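Local structure of ABC transporter (Thermotoga maritima, 1JI0) at residues T46-L49 against S50-G54; L85-E88 against G89-F93; E144-M147 against L148-R152; M163-P166 against S167-L170; I173-S176 against E177-V181. The protein binds ATP and probably hydrolyses it to power the transport of branched-chain amino acids across the membrane. All coordinates share one frame; numbering follows the deposited sequence.

Contact 1 of 5, residues T46-L49 against S50-G54. With ATP (adenosine-5'-triphosphate), chain B.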
# COMPACT_ATOMS: atom_id res chain seq x y z
N THR A 46 -8.24 -4.35 -4.57
CA THR A 46 -8.69 -3.69 -3.35
C THR A 46 -9.28 -4.71 -2.38
O THR A 46 -9.12 -4.59 -1.17
CB THR A 46 -9.78 -2.63 -3.64
OG1 THR A 46 -9.19 -1.54 -4.36
CG2 THR A 46 -10.39 -2.09 -2.35
N THR A 47 -9.97 -5.71 -2.93
CA THR A 47 -10.56 -6.75 -2.11
C THR A 47 -9.45 -7.48 -1.36
O THR A 47 -9.58 -7.76 -0.17
CB THR A 47 -11.36 -7.74 -2.97
OG1 THR A 47 -12.44 -7.05 -3.62
CG2 THR A 47 -11.96 -8.86 -2.11
N THR A 48 -8.34 -7.75 -2.05
CA THR A 48 -7.22 -8.43 -1.41
C THR A 48 -6.72 -7.64 -0.21
O THR A 48 -6.55 -8.20 0.87
CB THR A 48 -6.06 -8.66 -2.40
OG1 THR A 48 -6.51 -9.52 -3.45
CG2 THR A 48 -4.87 -9.31 -1.69
N LEU A 49 -6.51 -6.34 -0.40
CA LEU A 49 -6.03 -5.48 0.69
C LEU A 49 -7.07 -5.38 1.80
O LEU A 49 -6.72 -5.31 2.99
CB LEU A 49 -5.72 -4.07 0.19
CG LEU A 49 -4.62 -3.86 -0.86
CD1 LEU A 49 -4.43 -2.37 -1.07
CD2 LEU A 49 -3.31 -4.47 -0.40
N SER A 50 -8.34 -5.34 1.42
CA SER A 50 -9.42 -5.24 2.40
C SER A 50 -9.46 -6.49 3.25
O SER A 50 -9.62 -6.41 4.47
CB SER A 50 -10.77 -5.05 1.69
OG SER A 50 -10.86 -3.76 1.12
N ALA A 51 -9.31 -7.65 2.62
CA ALA A 51 -9.32 -8.91 3.34
C ALA A 51 -8.17 -8.89 4.35
O ALA A 51 -8.37 -9.16 5.54
CB ALA A 51 -9.16 -10.07 2.38
N ILE A 52 -6.98 -8.55 3.88
CA ILE A 52 -5.81 -8.49 4.75
C ILE A 52 -6.06 -7.58 5.94
O ILE A 52 -5.67 -7.90 7.07
CB ILE A 52 -4.56 -7.99 3.98
CG1 ILE A 52 -4.13 -9.04 2.94
CG2 ILE A 52 -3.42 -7.72 4.95
CD1 ILE A 52 -3.09 -8.53 1.93
N ALA A 53 -6.70 -6.44 5.70
CA ALA A 53 -7.00 -5.47 6.75
C ALA A 53 -8.23 -5.85 7.57
O ALA A 53 -8.60 -5.16 8.52
CB ALA A 53 -7.20 -4.08 6.14
N GLY A 54 -8.87 -6.96 7.19
CA GLY A 54 -10.05 -7.42 7.89
C GLY A 54 -11.30 -6.58 7.65
O GLY A 54 -12.16 -6.47 8.52
PG ATP B . -9.86 -0.85 -7.17
O1G ATP B . -10.02 0.31 -8.06
O2G ATP B . -8.47 -1.09 -6.71
O3G ATP B . -10.94 -0.96 -6.13
PB ATP B . -9.84 -3.70 -7.90
O1B ATP B . -9.44 -4.36 -9.19
O2B ATP B . -8.96 -3.85 -6.75
O3B ATP B . -10.07 -2.11 -8.16
PA ATP B . -12.11 -4.82 -6.40
O1A ATP B . -12.24 -3.84 -5.31
O2A ATP B . -11.64 -6.18 -6.05
O3A ATP B . -11.28 -4.17 -7.61
O5' ATP B . -13.49 -4.91 -7.12
C5' ATP B . -13.68 -5.76 -8.25
C4' ATP B . -14.48 -6.97 -7.92
O4' ATP B . -15.82 -6.52 -7.58
C3' ATP B . -14.67 -7.88 -9.11
O3' ATP B . -14.38 -9.24 -8.73
C2' ATP B . -16.10 -7.66 -9.51
O2' ATP B . -16.71 -8.79 -10.12
C1' ATP B . -16.76 -7.43 -8.14
N9 ATP B . -18.14 -6.79 -8.15
C8 ATP B . -18.64 -5.86 -7.26
N7 ATP B . -19.87 -5.48 -7.49
C5 ATP B . -20.21 -6.22 -8.62
C6 ATP B . -21.41 -6.29 -9.40
N6 ATP B . -22.47 -5.56 -9.08
N1 ATP B . -21.45 -7.12 -10.47
C2 ATP B . -20.37 -7.85 -10.78
N3 ATP B . -19.19 -7.88 -10.14
C4 ATP B . -19.17 -7.02 -9.04
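Ser-50 holds OG beside its own backbone N (chi1 -71°), and this turns the hydroxyl back onto the carbonyl of Thr-46, one helical turn earlier. Ser-50 OG donates to Thr-46 O at 3.0 Å, from above the carbonyl plane and not on a lone pair. The amide of Ser-50 gives the same oxygen its regular helical bond, Ser-50 N to Thr-46 O at 2.8 Å. Two donors of one residue thus grip a single carbonyl. This is the helix that begins within the P-loop (Walker A) of ABC ATPases and carries its last residues. Thr-47 has the same kind of rotation, its OG1 beside the backbone N (chi1 -62°), and from there it reaches the nucleotide. Thr-47 OG1 donates to ATP O2A on the alpha-phosphate at 2.7 Å. Thr-46 OG1 is hydrogen-bonded to Asp-164 of strand 160-164; its shortest distances to the phosphates are doubtful. On another side of the helix Thr-48 and Ile-52 run alongside each other, Thr-48 CG2 lying 4.1 Å from Ile-52 CD1. The hydroxyl of Thr-48 is bonded back to Gly-44 O of the loop. The helix ends in a Schellman motif at Gly-54, whose N reaches Ala-51 O at 2.8 Å. Thr-47 and Ala-51 rest on strand 5-16, Thr-48 on strand 19-23, and Leu-49 and Ile-52 on strand 160-164.

Contact 2 of 5, residues L85-E88 against G89-F93. With ATP (adenosine-5'-triphosphate), chain B.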
# COMPACT_ATOMS: atom_id res chain seq x y z
N LEU A 85 -2.85 1.03 6.16
CA LEU A 85 -3.43 1.02 4.83
C LEU A 85 -3.79 2.42 4.35
O LEU A 85 -4.49 3.16 5.04
CB LEU A 85 -4.69 0.14 4.81
CG LEU A 85 -5.61 0.26 3.59
CD1 LEU A 85 -4.86 -0.10 2.31
CD2 LEU A 85 -6.81 -0.65 3.77
N VAL A 86 -3.28 2.78 3.18
CA VAL A 86 -3.59 4.07 2.56
C VAL A 86 -4.50 3.65 1.40
O VAL A 86 -4.03 3.32 0.32
CB VAL A 86 -2.34 4.78 2.00
CG1 VAL A 86 -2.72 6.15 1.45
CG2 VAL A 86 -1.29 4.95 3.09
N PRO A 87 -5.82 3.66 1.64
CA PRO A 87 -6.86 3.28 0.67
C PRO A 87 -6.97 4.23 -0.51
O PRO A 87 -6.32 5.27 -0.55
CB PRO A 87 -8.12 3.29 1.52
CG PRO A 87 -7.87 4.48 2.40
CD PRO A 87 -6.44 4.29 2.83
N GLU A 88 -7.81 3.85 -1.48
CA GLU A 88 -8.04 4.68 -2.65
C GLU A 88 -8.91 5.85 -2.20
O GLU A 88 -9.68 5.73 -1.24
CB GLU A 88 -8.80 3.90 -3.73
CG GLU A 88 -7.94 2.96 -4.56
CD GLU A 88 -8.74 2.25 -5.64
OE1 GLU A 88 -9.57 1.37 -5.30
OE2 GLU A 88 -8.54 2.57 -6.84
N GLY A 89 -8.77 6.99 -2.88
CA GLY A 89 -9.57 8.14 -2.52
C GLY A 89 -8.83 9.21 -1.75
O GLY A 89 -9.44 10.15 -1.26
N ARG A 90 -7.51 9.07 -1.64
CA ARG A 90 -6.68 10.05 -0.93
C ARG A 90 -7.43 10.57 0.29
O ARG A 90 -7.51 11.78 0.51
CB ARG A 90 -6.36 11.22 -1.86
CG ARG A 90 -6.06 10.82 -3.30
CD ARG A 90 -6.21 12.00 -4.24
NE ARG A 90 -6.19 11.60 -5.65
CZ ARG A 90 -6.56 12.39 -6.65
NH1 ARG A 90 -6.99 13.63 -6.40
NH2 ARG A 90 -6.52 11.95 -7.90
N ARG A 91 -8.00 9.65 1.07
CA ARG A 91 -8.76 10.02 2.25
C ARG A 91 -7.92 10.82 3.24
O ARG A 91 -6.89 10.36 3.72
CB ARG A 91 -9.32 8.77 2.92
CG ARG A 91 -10.23 7.98 2.00
CD ARG A 91 -10.62 6.63 2.57
NE ARG A 91 -11.17 5.78 1.52
CZ ARG A 91 -11.51 4.51 1.70
NH1 ARG A 91 -11.37 3.94 2.89
NH2 ARG A 91 -12.00 3.80 0.68
N ILE A 92 -8.39 12.03 3.53
CA ILE A 92 -7.71 12.94 4.44
C ILE A 92 -8.79 13.75 5.17
O ILE A 92 -9.94 13.79 4.72
CB ILE A 92 -6.77 13.89 3.65
CG1 ILE A 92 -5.49 14.12 4.43
CG2 ILE A 92 -7.47 15.21 3.35
CD1 ILE A 92 -4.64 12.87 4.57
N PHE A 93 -8.44 14.38 6.28
CA PHE A 93 -9.41 15.19 7.00
C PHE A 93 -9.22 16.66 6.66
O PHE A 93 -8.34 17.32 7.21
CB PHE A 93 -9.28 14.95 8.50
CG PHE A 93 -9.67 13.57 8.92
CD1 PHE A 93 -8.74 12.71 9.47
CD2 PHE A 93 -10.98 13.12 8.71
CE1 PHE A 93 -9.10 11.41 9.83
CE2 PHE A 93 -11.35 11.83 9.06
CZ PHE A 93 -10.41 10.97 9.62
PG ATP B . -9.86 -0.85 -7.17
O1G ATP B . -10.02 0.31 -8.06
O2G ATP B . -8.47 -1.09 -6.71
O3G ATP B . -10.94 -0.96 -6.13
PB ATP B . -9.84 -3.70 -7.90
O1B ATP B . -9.44 -4.36 -9.19
O2B ATP B . -8.96 -3.85 -6.75
O3B ATP B . -10.07 -2.11 -8.16
PA ATP B . -12.11 -4.82 -6.40
O1A ATP B . -12.24 -3.84 -5.31
O2A ATP B . -11.64 -6.18 -6.05
O3A ATP B . -11.28 -4.17 -7.61
O5' ATP B . -13.49 -4.91 -7.12
C5' ATP B . -13.68 -5.76 -8.25
C4' ATP B . -14.48 -6.97 -7.92
O4' ATP B . -15.82 -6.52 -7.58
C3' ATP B . -14.67 -7.88 -9.11
O3' ATP B . -14.38 -9.24 -8.73
C2' ATP B . -16.10 -7.66 -9.51
O2' ATP B . -16.71 -8.79 -10.12
C1' ATP B . -16.76 -7.43 -8.14
N9 ATP B . -18.14 -6.79 -8.15
C8 ATP B . -18.64 -5.86 -7.26
N7 ATP B . -19.87 -5.48 -7.49
C5 ATP B . -20.21 -6.22 -8.62
C6 ATP B . -21.41 -6.29 -9.40
N6 ATP B . -22.47 -5.56 -9.08
N1 ATP B . -21.45 -7.12 -10.47
C2 ATP B . -20.37 -7.85 -10.78
N3 ATP B . -19.19 -7.88 -10.14
C4 ATP B . -19.17 -7.02 -9.04
O HOH W 1 -5.62 7.20 -2.47
O HOH W 2 -6.17 7.54 0.89
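Arg-91 lays its side chain back across the ring of Pro-87, four residues earlier. After CB, Arg-91 CG passes 4.0 Å from Glu-88 O. The chain then runs extended to NE. The first close touch is Arg-91 CD on Pro-87 CG at 3.5 Å. Next, Arg-91 NE makes a weak hydrogen bond to Glu-88 O, 3.1 Å long and bent to 121° at the hydrogen. At CZ the flat guanidinium spreads over the proline, and Pro-87 CB sits 3.5 Å above its plane, over the centre. Of the terminal nitrogens, NH1 lies under the same proline atoms, CB and CG, and NH2 is turned more to Glu-88 O. Two waters bridge the turn. Water 2 donates to Pro-87 O and accepts weakly from Arg-91 N. Water 1 accepts from Arg-90 N at 2.8 Å; it is also near Pro-87 O but may spend its protons on other acceptors. Glu-88 stands where most ABC ATPases have the glutamine of the Q-loop, and its carboxylate points at the gamma-phosphate. Some distances there are too short to interpret. The turn leaves the end of strand 83-86, which pairs with strand 160-164. Past it, Ile-92 and Phe-93 reach helices 98-103 and 142-154.

Contact 3 of 5, residues E144-M147 against L148-R152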
# COMPACT_ATOMS: atom_id res chain seq x y z
N GLU A 144 -1.32 16.58 -3.38
CA GLU A 144 -0.83 16.89 -2.05
C GLU A 144 -1.57 16.09 -0.98
O GLU A 144 -0.96 15.62 -0.02
CB GLU A 144 -0.99 18.39 -1.78
CG GLU A 144 -0.24 19.24 -2.80
CD GLU A 144 -0.51 20.72 -2.63
OE1 GLU A 144 -1.67 21.15 -2.83
OE2 GLU A 144 0.45 21.45 -2.29
N GLN A 145 -2.87 15.93 -1.16
CA GLN A 145 -3.67 15.16 -0.21
C GLN A 145 -3.21 13.71 -0.20
O GLN A 145 -3.14 13.08 0.86
CB GLN A 145 -5.15 15.24 -0.58
CG GLN A 145 -5.76 16.62 -0.40
CD GLN A 145 -7.26 16.61 -0.57
OE1 GLN A 145 -7.76 16.33 -1.65
NE2 GLN A 145 -7.98 16.90 0.51
N GLN A 146 -2.89 13.19 -1.38
CA GLN A 146 -2.42 11.81 -1.51
C GLN A 146 -1.12 11.70 -0.73
O GLN A 146 -0.91 10.73 0.00
CB GLN A 146 -2.18 11.47 -2.99
CG GLN A 146 -1.61 10.08 -3.23
CD GLN A 146 -2.49 8.97 -2.68
OE1 GLN A 146 -3.68 8.90 -2.98
NE2 GLN A 146 -1.91 8.09 -1.87
N MSE A 147 -0.27 12.70 -0.88
CA MSE A 147 1.01 12.72 -0.18
C MSE A 147 0.79 12.86 1.32
O MSE A 147 1.57 12.34 2.12
CB MSE A 147 1.87 13.89 -0.69
CG MSE A 147 2.14 13.85 -2.19
SE MSE A 147 3.09 12.25 -2.80
CE MSE A 147 4.81 13.04 -3.22
N LEU A 148 -0.28 13.56 1.69
CA LEU A 148 -0.61 13.75 3.10
C LEU A 148 -1.07 12.42 3.70
O LEU A 148 -0.66 12.05 4.80
CB LEU A 148 -1.71 14.81 3.26
CG LEU A 148 -2.17 15.15 4.69
CD1 LEU A 148 -0.96 15.37 5.56
CD2 LEU A 148 -3.04 16.39 4.69
N ALA A 149 -1.92 11.70 2.97
CA ALA A 149 -2.42 10.40 3.42
C ALA A 149 -1.24 9.46 3.67
O ALA A 149 -1.21 8.73 4.67
CB ALA A 149 -3.35 9.81 2.37
N ILE A 150 -0.28 9.47 2.76
CA ILE A 150 0.90 8.63 2.90
C ILE A 150 1.73 9.08 4.11
O ILE A 150 2.27 8.25 4.84
CB ILE A 150 1.79 8.69 1.63
CG1 ILE A 150 1.05 8.06 0.44
CG2 ILE A 150 3.11 7.97 1.87
CD1 ILE A 150 1.77 8.20 -0.87
N GLY A 151 1.84 10.39 4.31
CA GLY A 151 2.62 10.89 5.43
C GLY A 151 2.02 10.46 6.76
O GLY A 151 2.73 10.07 7.69
N ARG A 152 0.69 10.54 6.85
CA ARG A 152 -0.01 10.15 8.07
C ARG A 152 0.30 8.70 8.44
O ARG A 152 0.58 8.39 9.60
CB ARG A 152 -1.52 10.33 7.88
CG ARG A 152 -2.36 9.93 9.10
CD ARG A 152 -3.79 10.38 8.92
NE ARG A 152 -4.44 9.75 7.78
CZ ARG A 152 -5.61 10.14 7.27
NH1 ARG A 152 -6.25 11.18 7.79
NH2 ARG A 152 -6.14 9.49 6.24
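Ala-149 N donates to Gln-145 O at 2.8 Å, a sound and fairly straight bond (159° at the hydrogen) within helix 142-154. The helix begins within the LSGGE signature motif of ABC ATPases, whose last residue is Glu-144. Leu-148 N reaches Glu-144 O at the same length but with a more bent geometry. At its outer end the Glu-144 carboxylate is held by Ser-141 N and by a salt bridge to Arg-132. The main side-chain meeting is Gln-146 with Ile-150. Gln-146 starts with CG opposite the backbone N (chi1 177°) and then bends at chi2, which swings its amide along the helix until NE2 lies against the isoleucine. Gln-146 NE2 is 3.8 Å from Ile-150 CG1, a plain packing contact. Cutting Ile-150 back to an alanine removes CG1 and CD1, and the Gln-146 amide would probably lose its packing partner and turn more freely. Met-147, a selenomethionine, sends its selenium to helix 172-187. Gln-146 and Ala-149 face strand 83-86, and Leu-148 faces helix 98-103. Ile-150 also touches the backbone: its CG1 is 3.3 Å from Gln-146 O, the oxygen that accepts the Ile-150 amide.

Contact 4 of 5, residues M163-P166 against S167-L170. With ATP (adenosine-5'-triphosphate), chain B.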
# COMPACT_ATOMS: atom_id res chain seq x y z
N MSE A 163 -0.70 0.19 0.16
CA MSE A 163 -1.19 1.35 -0.58
C MSE A 163 -2.03 0.89 -1.77
O MSE A 163 -1.59 0.05 -2.56
CB MSE A 163 0.00 2.18 -1.06
CG MSE A 163 0.98 2.58 0.03
SE MSE A 163 2.49 3.63 -0.66
CE MSE A 163 3.94 2.52 -0.07
N ASP A 164 -3.23 1.45 -1.88
CA ASP A 164 -4.13 1.09 -2.97
C ASP A 164 -4.15 2.20 -4.01
O ASP A 164 -4.68 3.29 -3.76
CB ASP A 164 -5.55 0.83 -2.43
CG ASP A 164 -6.45 0.13 -3.44
OD1 ASP A 164 -6.02 -0.11 -4.58
OD2 ASP A 164 -7.60 -0.20 -3.09
N GLU A 165 -3.56 1.91 -5.16
CA GLU A 165 -3.47 2.83 -6.29
C GLU A 165 -3.08 4.24 -5.88
O GLU A 165 -3.82 5.19 -6.10
CB GLU A 165 -4.80 2.86 -7.04
CG GLU A 165 -5.31 1.47 -7.33
CD GLU A 165 -5.88 1.34 -8.71
OE1 GLU A 165 -5.24 1.86 -9.65
OE2 GLU A 165 -6.95 0.72 -8.86
N PRO A 166 -1.87 4.39 -5.31
CA PRO A 166 -1.32 5.67 -4.85
C PRO A 166 -1.20 6.72 -5.96
O PRO A 166 -1.20 7.92 -5.68
CB PRO A 166 0.07 5.29 -4.32
CG PRO A 166 -0.05 3.82 -4.03
CD PRO A 166 -0.90 3.30 -5.14
N SER A 167 -1.09 6.28 -7.22
CA SER A 167 -0.94 7.22 -8.32
C SER A 167 -2.18 7.43 -9.17
O SER A 167 -2.13 8.15 -10.17
CB SER A 167 0.19 6.75 -9.24
OG SER A 167 -0.22 5.60 -9.96
N LEU A 168 -3.29 6.83 -8.78
CA LEU A 168 -4.54 6.96 -9.54
C LEU A 168 -4.94 8.41 -9.79
O LEU A 168 -5.01 9.21 -8.87
CB LEU A 168 -5.69 6.25 -8.81
CG LEU A 168 -7.04 6.22 -9.53
CD1 LEU A 168 -6.89 5.57 -10.90
CD2 LEU A 168 -8.05 5.44 -8.69
N GLY A 169 -5.21 8.72 -11.06
CA GLY A 169 -5.64 10.05 -11.46
C GLY A 169 -4.67 11.21 -11.32
O GLY A 169 -5.06 12.36 -11.50
N LEU A 170 -3.41 10.93 -11.00
CA LEU A 170 -2.45 12.01 -10.85
C LEU A 170 -1.75 12.38 -12.15
O LEU A 170 -1.71 11.60 -13.10
CB LEU A 170 -1.41 11.66 -9.79
CG LEU A 170 -1.91 11.49 -8.35
CD1 LEU A 170 -0.72 11.23 -7.44
CD2 LEU A 170 -2.65 12.75 -7.91
PG ATP B . -9.86 -0.85 -7.17
O1G ATP B . -10.02 0.31 -8.06
O2G ATP B . -8.47 -1.09 -6.71
O3G ATP B . -10.94 -0.96 -6.13
PB ATP B . -9.84 -3.70 -7.90
O1B ATP B . -9.44 -4.36 -9.19
O2B ATP B . -8.96 -3.85 -6.75
O3B ATP B . -10.07 -2.11 -8.16
PA ATP B . -12.11 -4.82 -6.40
O1A ATP B . -12.24 -3.84 -5.31
O2A ATP B . -11.64 -6.18 -6.05
O3A ATP B . -11.28 -4.17 -7.61
O5' ATP B . -13.49 -4.91 -7.12
C5' ATP B . -13.68 -5.76 -8.25
C4' ATP B . -14.48 -6.97 -7.92
O4' ATP B . -15.82 -6.52 -7.58
C3' ATP B . -14.67 -7.88 -9.11
O3' ATP B . -14.38 -9.24 -8.73
C2' ATP B . -16.10 -7.66 -9.51
O2' ATP B . -16.71 -8.79 -10.12
C1' ATP B . -16.76 -7.43 -8.14
N9 ATP B . -18.14 -6.79 -8.15
C8 ATP B . -18.64 -5.86 -7.26
N7 ATP B . -19.87 -5.48 -7.49
C5 ATP B . -20.21 -6.22 -8.62
C6 ATP B . -21.41 -6.29 -9.40
N6 ATP B . -22.47 -5.56 -9.08
N1 ATP B . -21.45 -7.12 -10.47
C2 ATP B . -20.37 -7.85 -10.78
N3 ATP B . -19.19 -7.88 -10.14
C4 ATP B . -19.17 -7.02 -9.04
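The flat peptide carbonyl of Glu-165 receives the N-H of Leu-168 over its face, not at a lone pair. The donor stands 63° out of the carbonyl plane. Leu-168 N lies 3.2 Å from Glu-165 O, and the bond is nearly straight at the hydrogen. It closes a type I beta turn from Glu-165 to Leu-168. Beside the turn the two side chains meet at their roots, with Glu-165 CB 3.9 Å from Leu-168 CB. A second turn, of type II, follows at once, closed by Leu-170 N to Ser-167 O at 3.2 Å. Gly-169 takes its third position with positive phi. Leu-170 then folds back, its CD1 coming 3.8 Å from Pro-166 O. The other flat group is the Glu-165 carboxylate. Its chain bends at chi2 (-138°) and brings Glu-165 OE2 within 3.2 Å of ATP O1G, two oxygens near each other and not a bond; Glu-88 OE2 is close by as well. With an alanine in place of Glu-165 the carboxylate is gone, and Lys-45, which this side chain touches, would probably lose that neighbour and be freer to move. Asp-164 is the Walker B aspartate. Its OD2 is hydrogen-bonded to Thr-46 OG1, and its OD1 only lies near the gamma-phosphate. The loop at 167-170 corresponds to the start of the D-loop of the family. Ser-167 OG is fixed by a hydrogen bond to Glu-196, and Leu-168 O accepts from Arg-90. Strand 160-164 runs between strands 83-86 and 192-196, and beyond its end Pro-166 packs on strand 192-196 and, with Leu-170, on helix 172-187.

Contact 5 of 5, residues I173-S176 against E177-V181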
# COMPACT_ATOMS: atom_id res chain seq x y z
N ILE A 173 3.85 13.91 -13.76
CA ILE A 173 4.89 14.36 -12.86
C ILE A 173 4.62 13.92 -11.41
O ILE A 173 5.54 13.57 -10.67
CB ILE A 173 5.05 15.89 -12.94
CG1 ILE A 173 6.12 16.36 -11.96
CG2 ILE A 173 3.73 16.56 -12.65
CD1 ILE A 173 7.45 15.63 -12.11
N LEU A 174 3.35 13.93 -11.01
CA LEU A 174 3.00 13.50 -9.65
C LEU A 174 3.11 11.98 -9.56
O LEU A 174 3.58 11.44 -8.56
CB LEU A 174 1.57 13.94 -9.28
CG LEU A 174 1.37 15.41 -8.88
CD1 LEU A 174 2.49 15.85 -7.95
CD2 LEU A 174 1.36 16.28 -10.12
N VAL A 175 2.69 11.29 -10.62
CA VAL A 175 2.78 9.84 -10.67
C VAL A 175 4.24 9.47 -10.44
O VAL A 175 4.56 8.60 -9.63
CB VAL A 175 2.32 9.29 -12.03
CG1 VAL A 175 2.72 7.82 -12.18
CG2 VAL A 175 0.82 9.46 -12.17
N SER A 176 5.13 10.15 -11.15
CA SER A 176 6.56 9.91 -11.02
C SER A 176 7.06 10.19 -9.61
O SER A 176 7.87 9.45 -9.08
CB SER A 176 7.34 10.76 -12.03
OG SER A 176 8.75 10.62 -11.85
N GLU A 177 6.58 11.28 -9.00
CA GLU A 177 7.02 11.62 -7.66
C GLU A 177 6.47 10.63 -6.62
O GLU A 177 7.14 10.30 -5.65
CB GLU A 177 6.64 13.07 -7.34
CG GLU A 177 7.30 14.05 -8.30
CD GLU A 177 7.00 15.52 -7.99
OE1 GLU A 177 5.82 15.84 -7.73
OE2 GLU A 177 7.94 16.34 -8.04
N VAL A 178 5.26 10.15 -6.84
CA VAL A 178 4.65 9.17 -5.95
C VAL A 178 5.55 7.93 -5.87
O VAL A 178 5.91 7.48 -4.77
CB VAL A 178 3.26 8.73 -6.47
CG1 VAL A 178 2.80 7.46 -5.77
CG2 VAL A 178 2.26 9.84 -6.26
N PHE A 179 5.92 7.40 -7.03
CA PHE A 179 6.76 6.20 -7.07
C PHE A 179 8.16 6.41 -6.53
O PHE A 179 8.75 5.50 -5.97
CB PHE A 179 6.80 5.64 -8.50
CG PHE A 179 5.55 4.91 -8.89
CD1 PHE A 179 5.09 3.85 -8.12
CD2 PHE A 179 4.82 5.31 -10.00
CE1 PHE A 179 3.92 3.18 -8.45
CE2 PHE A 179 3.65 4.66 -10.35
CZ PHE A 179 3.19 3.59 -9.57
N GLU A 180 8.69 7.62 -6.70
CA GLU A 180 10.02 7.91 -6.19
C GLU A 180 9.97 7.96 -4.66
O GLU A 180 10.87 7.48 -3.98
CB GLU A 180 10.50 9.25 -6.77
CG GLU A 180 11.55 9.95 -5.96
CD GLU A 180 12.05 11.22 -6.65
OE1 GLU A 180 11.21 11.99 -7.17
OE2 GLU A 180 13.28 11.44 -6.66
N VAL A 181 8.90 8.52 -4.10
CA VAL A 181 8.76 8.59 -2.65
C VAL A 181 8.58 7.18 -2.07
O VAL A 181 9.11 6.86 -1.00
CB VAL A 181 7.57 9.52 -2.25
CG1 VAL A 181 6.45 8.73 -1.59
CG2 VAL A 181 8.07 10.61 -1.31
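Val-175 and Phe-179 form the tightly packed side of this helical turn, and Ile-173, Leu-174 and Glu-177 its outer side. On the inner side the valine and the phenylalanine point the same way, one turn apart. Val-175 keeps CG1 opposite its backbone N (chi1 167°), and that methyl comes alongside the ring, 3.8 Å from Phe-179 CE2. The ring also passes close to the backbone, with Phe-179 CD2 3.3 Å from Val-175 O. Beyond, Phe-179 rests on Leu-194 and Glu-196 of strand 192-196. Val-178 is packed just as closely, its CG2 lying 3.1 Å from Leu-174 O, and it faces Pro-166 and Leu-170. The outer side is more exposed and more polar. It still has one close approach, Glu-177 CG to Ile-173 O at 3.0 Å. The CG and CD of Glu-177 meet Ile-173, with Ile-173 CD1 4.1 Å from Glu-177 CG. One carboxylate oxygen touches a methyl, Glu-177 OE1 to Leu-174 CD1 at 3.3 Å. Ser-176 and Glu-180 are exposed too, and several of these residues meet a crystal neighbour. The backbone ties both sides together; Val-178 N to Leu-174 O is its shortest bond, at 2.7 Å. The helix is the crossover of the beta-alpha-beta unit between strands 160-164 and 192-196. Its chemistry is amphipathic: Phe-179 turns to the sheet and Val-178 to the preceding loop. The outer side mixes Ile-173 and Leu-174 with Glu-177, and Glu-180 makes a long, weak ion pair with Lys-184.

How the contacts relate
All five contacts are local and follow one another along the chain; none nests in or crosses another. Contact 1 is a helical turn at the end of the P-loop. Contact 2 closes the turn after strand 83-86, and contact 4 the paired turns after the neighbouring strand 160-164. These three meet at ATP, where Glu-88 and Glu-165 come close to each other. Contacts 3 and 5 are turns of helices 142-154 and 172-187. Contact 3 touches contact 2 through Ile-92 and Leu-148, and contact 4 through Gln-146 and Pro-166. Contact 5 packs on contact 4 through Val-178. Together they join the nucleotide site to the helices beside the sheet.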